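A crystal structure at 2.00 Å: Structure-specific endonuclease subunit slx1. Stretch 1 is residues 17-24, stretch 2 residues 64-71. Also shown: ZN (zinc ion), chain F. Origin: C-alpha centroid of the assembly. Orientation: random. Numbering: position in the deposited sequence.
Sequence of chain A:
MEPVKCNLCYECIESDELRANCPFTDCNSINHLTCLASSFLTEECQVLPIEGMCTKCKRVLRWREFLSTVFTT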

# COMPACT_ATOMS: atom_id res chain seq x y z
N GLU A 17 10.58 -8.30 -9.15
CA GLU A 17 9.80 -7.29 -8.46
C GLU A 17 8.40 -7.17 -9.06
O GLU A 17 8.24 -7.21 -10.28
N LEU A 18 7.40 -7.04 -8.20
CA LEU A 18 6.04 -6.74 -8.62
C LEU A 18 5.98 -5.30 -9.14
O LEU A 18 6.73 -4.44 -8.68
N ARG A 19 5.09 -5.04 -10.08
CA ARG A 19 4.97 -3.70 -10.66
C ARG A 19 3.58 -3.40 -11.22
O ARG A 19 2.94 -4.26 -11.82
N ALA A 20 3.12 -2.17 -11.01
CA ALA A 20 1.85 -1.72 -11.55
C ALA A 20 2.00 -1.46 -13.04
O ALA A 20 3.07 -1.01 -13.49
N ASN A 21 0.94 -1.76 -13.79
CA ASN A 21 0.80 -1.32 -15.17
C ASN A 21 -0.64 -0.94 -15.50
O ASN A 21 -1.58 -1.64 -15.11
N CYS A 22 -0.79 0.17 -16.20
CA CYS A 22 -2.07 0.56 -16.74
C CYS A 22 -2.52 -0.57 -17.67
O CYS A 22 -1.76 -1.00 -18.53
N PRO A 23 -3.76 -1.07 -17.47
CA PRO A 23 -4.20 -2.27 -18.19
C PRO A 23 -4.50 -2.03 -19.67
O PRO A 23 -4.79 -2.98 -20.37
N PHE A 24 -4.44 -0.78 -20.12
CA PHE A 24 -4.69 -0.48 -21.53
C PHE A 24 -3.37 -0.50 -22.31
O PHE A 24 -2.44 0.24 -22.01
N ARG A 64 -7.28 -1.91 -8.32
CA ARG A 64 -7.15 -3.28 -8.82
C ARG A 64 -6.74 -3.34 -10.29
O ARG A 64 -5.96 -4.21 -10.68
N GLU A 65 -7.27 -2.42 -11.09
CA GLU A 65 -7.01 -2.41 -12.52
C GLU A 65 -5.51 -2.36 -12.84
O GLU A 65 -5.09 -2.82 -13.90
N PHE A 66 -4.72 -1.81 -11.92
CA PHE A 66 -3.27 -1.69 -12.16
C PHE A 66 -2.51 -2.96 -11.79
O PHE A 66 -1.29 -3.04 -12.00
N LEU A 67 -3.23 -3.97 -11.31
CA LEU A 67 -2.58 -5.18 -10.81
C LEU A 67 -2.63 -6.38 -11.76
O LEU A 67 -2.64 -7.52 -11.29
N SER A 68 -2.63 -6.16 -13.08
CA SER A 68 -2.82 -7.29 -14.03
C SER A 68 -1.72 -8.35 -14.01
O SER A 68 -1.95 -9.49 -14.40
N THR A 69 -0.53 -7.99 -13.56
CA THR A 69 0.56 -8.95 -13.60
C THR A 69 0.92 -9.47 -12.22
O THR A 69 1.77 -10.36 -12.09
N VAL A 70 0.28 -8.94 -11.19
CA VAL A 70 0.64 -9.26 -9.81
C VAL A 70 0.25 -10.70 -9.40
O VAL A 70 1.02 -11.40 -8.71
N PHE A 71 -0.92 -11.14 -9.83
CA PHE A 71 -1.45 -12.43 -9.38
C PHE A 71 -1.18 -13.61 -10.31
O PHE A 71 -1.37 -14.76 -9.91

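Phe-66 lies at the apolar centre of the contact. Its side chain leaves the backbone sideways to stretch 1 with chi1 in m, and the ring reaches Cys-22, where CD1 of Phe-66 lies 3.9 Å from CA of Cys-22. Side-chain contact follows at 4.3 Å between CE1 of Phe-66 and CB of Cys-22. Cys-22 itself points away from stretch 2; its t rotamer carries SG to the zinc ion, 2.3 Å from ZN, with three further ligand atoms elsewhere in the structure. The sulfur thus serves the metal while its CB and CA pack against the aromatic ring. Beside them, the small methyl of Ala-20 adds a buried contact, its CB 4.2 Å from CB of Phe-66. Next to it Asn-21 N donates a hydrogen bond to Phe-66 O at 3.1 Å.

Further contacts lie toward both ends. Pro-23 points toward stretch 2 and sets its CG 3.5 Å from Glu-65 O, while the carboxylate end of Glu-65 leads away. At the other end Val-70, chi1 t, brings CG2 to 4.5 Å from CB of Leu-18, whose m,t rotamer carries CD2 to 4.1 Å from Val-70 O.

The polar edge belongs to Asn-21, Ser-68 and Thr-69, all with chi1 in p. Asn-21 starts away from stretch 2, but its amide end returns, placing OD1 2.8 Å from Ser-68 OG. Hydroxyl side chains suit this edge because they can both donate to and accept from water, and Ser-68 OG and Thr-69 OG1 each bond to water here. Water 3 links Arg-19 O, Asn-21 OD1 and Thr-69 OG1; water 2 joins Arg-19 N to Thr-69 OG1; water 4 bridges Asn-21 O to Glu-65 O and Ser-68. The CA-to-CB bond of Arg-19 points away from stretch 2, and its NH2 makes a very short 2.4 Å hydrogen bond to Glu-17 O.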

# COMPACT_ATOMS: atom_id res chain seq x y z
CB GLU A 17 10.51 -5.94 -8.52
CG GLU A 17 10.29 -5.06 -7.31
CD GLU A 17 11.19 -3.85 -7.29
OE1 GLU A 17 11.06 -3.04 -6.34
OE2 GLU A 17 12.02 -3.69 -8.21
CB LEU A 18 5.06 -6.92 -7.47
CG LEU A 18 4.97 -8.30 -6.81
CD1 LEU A 18 4.03 -8.25 -5.60
CD2 LEU A 18 4.53 -9.40 -7.80
CB ARG A 19 6.02 -3.49 -11.74
CG ARG A 19 5.64 -4.04 -13.10
CD ARG A 19 6.84 -4.64 -13.82
NE ARG A 19 7.55 -5.60 -12.97
CZ ARG A 19 8.72 -6.16 -13.29
NH1 ARG A 19 9.29 -5.86 -14.45
NH2 ARG A 19 9.29 -7.03 -12.47
CB ALA A 20 1.40 -0.45 -10.86
CB ASN A 21 1.32 -2.36 -16.17
CG ASN A 21 0.36 -3.50 -16.37
OD1 ASN A 21 0.20 -4.36 -15.49
ND2 ASN A 21 -0.31 -3.51 -17.52
CB CYS A 22 -1.96 1.87 -17.50
SG CYS A 22 -3.52 2.51 -18.16
CB PRO A 23 -5.50 -2.69 -17.45
CG PRO A 23 -6.05 -1.39 -16.91
CD PRO A 23 -4.80 -0.53 -16.57
CB PHE A 24 -5.45 0.85 -21.70
CG PHE A 24 -6.85 0.81 -21.13
CD1 PHE A 24 -7.08 1.10 -19.78
CD2 PHE A 24 -7.92 0.39 -21.92
CE1 PHE A 24 -8.40 1.03 -19.23
CE2 PHE A 24 -9.23 0.29 -21.38
CZ PHE A 24 -9.46 0.62 -20.04
CB ARG A 64 -8.46 -4.05 -8.61
CG ARG A 64 -8.28 -5.56 -8.50
CD ARG A 64 -9.56 -6.23 -8.04
NE ARG A 64 -9.72 -6.17 -6.58
CZ ARG A 64 -9.10 -6.99 -5.73
NH1 ARG A 64 -8.29 -7.93 -6.18
NH2 ARG A 64 -9.30 -6.86 -4.43
CB GLU A 65 -7.72 -1.23 -13.18
CG GLU A 65 -9.11 -1.56 -13.69
CD GLU A 65 -10.18 -1.38 -12.63
OE1 GLU A 65 -10.45 -0.22 -12.25
OE2 GLU A 65 -10.75 -2.39 -12.18
CB PHE A 66 -2.72 -0.46 -11.44
CG PHE A 66 -3.30 0.83 -11.94
CD1 PHE A 66 -2.76 1.46 -13.06
CD2 PHE A 66 -4.38 1.43 -11.27
CE1 PHE A 66 -3.29 2.66 -13.52
CE2 PHE A 66 -4.92 2.63 -11.73
CZ PHE A 66 -4.37 3.24 -12.86
CB LEU A 67 -3.20 -5.58 -9.44
CG LEU A 67 -3.24 -4.52 -8.32
CD1 LEU A 67 -3.90 -5.04 -7.06
CD2 LEU A 67 -1.84 -4.00 -8.01
CB SER A 68 -3.04 -6.82 -15.48
OG SER A 68 -1.86 -6.20 -15.98
CB THR A 69 1.82 -8.37 -14.29
OG1 THR A 69 2.35 -7.29 -13.50
CG2 THR A 69 1.46 -7.85 -15.72
CB VAL A 70 0.04 -8.21 -8.87
CG1 VAL A 70 -0.06 -8.73 -7.44
CG2 VAL A 70 0.86 -6.93 -8.96
CB PHE A 71 -2.96 -12.30 -9.15
CG PHE A 71 -3.34 -11.20 -8.21
CD1 PHE A 71 -2.97 -11.26 -6.86
CD2 PHE A 71 -4.09 -10.12 -8.66
CE1 PHE A 71 -3.33 -10.24 -5.98
CE2 PHE A 71 -4.46 -9.09 -7.78
CZ PHE A 71 -4.08 -9.15 -6.43
ZN ZN F . -2.79 4.61 -18.60
O HOH W 1 0.43 -5.34 -12.31
O HOH W 2 3.91 -7.57 -11.01
O HOH W 3 2.41 -4.97 -14.30
O HOH W 4 -2.72 -3.89 -14.81